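Local coordinates for protein glycoside hydrolase YxiA (Bacillus licheniformis, PDB 3LV4) that probably hydrolyses alpha-1,5-linked arabinan as a calcium-binding family 43 glycoside hydrolase with a C-terminal lipocalin-like domain, at residues G382-T385 with G386-G390. Sequence-based numbering, arbitrary orientation.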
ATOM      1  N   GLY A 382       2.246 -31.553 -15.462  1.00 15.94           N
ATOM      2  CA  GLY A 382       2.472 -31.010 -14.132  1.00 14.70           C
ATOM      3  C   GLY A 382       3.873 -30.482 -13.900  1.00 14.35           C
ATOM      4  O   GLY A 382       4.225 -30.088 -12.790  1.00 15.50           O
ATOM      5  N   LYS A 383       4.687 -30.462 -14.947  1.00 14.98           N
ATOM      6  CA  LYS A 383       6.030 -29.913 -14.819  1.00 14.26           C
ATOM      7  C   LYS A 383       6.099 -28.505 -15.363  1.00 13.23           C
ATOM      8  O   LYS A 383       5.388 -28.164 -16.307  1.00 14.68           O
ATOM      9  CB  LYS A 383       7.043 -30.792 -15.542  1.00 14.59           C
ATOM     10  CG  LYS A 383       7.108 -32.189 -14.958  1.00 20.42           C
ATOM     11  CD  LYS A 383       8.282 -32.974 -15.474  1.00 27.09           C
ATOM     12  CE  LYS A 383       8.237 -34.381 -14.903  1.00 29.96           C
ATOM     13  NZ  LYS A 383       7.834 -34.361 -13.462  1.00 33.78           N
ATOM     14  N   ILE A 384       6.958 -27.689 -14.754  1.00 13.22           N
ATOM     15  CA  ILE A 384       7.293 -26.380 -15.300  1.00 11.79           C
ATOM     16  C   ILE A 384       8.631 -26.480 -16.025  1.00 12.59           C
ATOM     17  O   ILE A 384       9.597 -27.045 -15.492  1.00 12.71           O
ATOM     18  CB  ILE A 384       7.398 -25.302 -14.194  1.00 11.01           C
ATOM     19  CG1 ILE A 384       6.085 -25.201 -13.414  1.00 11.21           C
ATOM     20  CG2 ILE A 384       7.780 -23.951 -14.788  1.00 11.35           C
ATOM     21  CD1 ILE A 384       6.140 -24.208 -12.263  1.00 10.87           C
ATOM     22  N   THR A 385       8.683 -25.944 -17.244  1.00 12.06           N
ATOM     23  CA  THR A 385       9.925 -25.904 -18.011  1.00 14.17           C
ATOM     24  C   THR A 385      10.202 -24.489 -18.510  1.00 16.68           C
ATOM     25  O   THR A 385       9.382 -23.585 -18.325  1.00 16.52           O
ATOM     26  CB  THR A 385       9.877 -26.852 -19.213  1.00 14.80           C
ATOM     27  OG1 THR A 385       8.711 -26.565 -19.994  1.00 16.74           O
ATOM     28  CG2 THR A 385       9.822 -28.313 -18.744  1.00 14.98           C
ATOM     29  N   GLY A 386      11.360 -24.299 -19.135  1.00 15.24           N
ATOM     30  CA  GLY A 386      11.725 -23.003 -19.669  1.00 14.54           C
ATOM     31  C   GLY A 386      12.716 -22.292 -18.771  1.00 17.22           C
ATOM     32  O   GLY A 386      13.766 -22.848 -18.432  1.00 18.29           O
ATOM     33  N   ALA A 387      12.379 -21.070 -18.371  1.00 16.69           N
ATOM     34  CA  ALA A 387      13.289 -20.237 -17.578  1.00 18.08           C
ATOM     35  C   ALA A 387      13.588 -20.862 -16.220  1.00 18.54           C
ATOM     36  O   ALA A 387      14.652 -20.639 -15.639  1.00 19.83           O
ATOM     37  CB  ALA A 387      12.714 -18.821 -17.405  1.00 18.37           C
ATOM     38  N   VAL A 388      12.636 -21.637 -15.712  1.00 16.86           N
ATOM     39  CA  VAL A 388      12.841 -22.369 -14.470  1.00 17.31           C
ATOM     40  C   VAL A 388      12.329 -23.790 -14.623  1.00 15.41           C
ATOM     41  O   VAL A 388      11.489 -24.078 -15.484  1.00 15.40           O
ATOM     42  CB  VAL A 388      12.108 -21.724 -13.268  1.00 19.10           C
ATOM     43  CG1 VAL A 388      12.583 -20.297 -13.048  1.00 23.59           C
ATOM     44  CG2 VAL A 388      10.603 -21.780 -13.471  1.00 18.17           C
ATOM     45  N   ALA A 389      12.844 -24.677 -13.783  1.00 14.29           N
ATOM     46  CA  ALA A 389      12.337 -26.036 -13.705  1.00 12.95           C
ATOM     47  C   ALA A 389      11.553 -26.169 -12.407  1.00 15.30           C
ATOM     48  O   ALA A 389      11.969 -25.662 -11.361  1.00 18.93           O
ATOM     49  CB  ALA A 389      13.485 -27.045 -13.750  1.00 13.63           C
ATOM     50  N   GLY A 390      10.412 -26.838 -12.467  1.00 14.01           N
ATOM     51  CA  GLY A 390       9.620 -27.031 -11.268  1.00 15.11           C
ATOM     52  C   GLY A 390       8.373 -27.841 -11.530  1.00 13.35           C
ATOM     53  O   GLY A 390       8.276 -28.543 -12.536  1.00 12.85           O
TER
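The flat peptide groups of I384 and G390 meet through two backbone hydrogen bonds, with I384 N standing well above the plane of the G390 carbonyl and G390 N tilted 31° from that of I384. I384 N gives its hydrogen to G390 O at 2.7 Å, nearly straight at 173°. The return bond, G390 N to I384 O at 3.1 Å, is more bent. Both acceptors also receive a CA-H...O contact: K383 CA lies 3.5 Å from G390 O, and A389 CA lies 3.4 Å from I384 O. The pair is thus an antiparallel hydrogen-bonded one, closing a β-hairpin in which five residues, T385 to A389, lie between the paired I384 and G390. G386 turns the chain with a positive phi, a conformation suited to glycine.

Apolar contact falls to one pair of branches. I384 and V388 point the same way, side by side, and CG2 of I384 meets CG2 of V388 at 3.8 Å. With I384 CG1 anti to the carbonyl carbon (chi1 -58°), its CG2 is set anti to the backbone N and faces V388, while CG1 runs alongside the side-chain-less G390, 4.0 Å from G390 C.

The hairpin joins strands 383-386 and 390-395 in the lipocalin-like domain. I384 and V388 both rest on I404 of strand 399-404, and I384 also packs on L378 of strand 371-378. N379 ND2 is hydrogen-bonded to both K383 O and T385 OG1, while backbone hydrogen bonds of T385 with R377 and of A387 with the calcium ligand E375 tie the turn to strand 371-378.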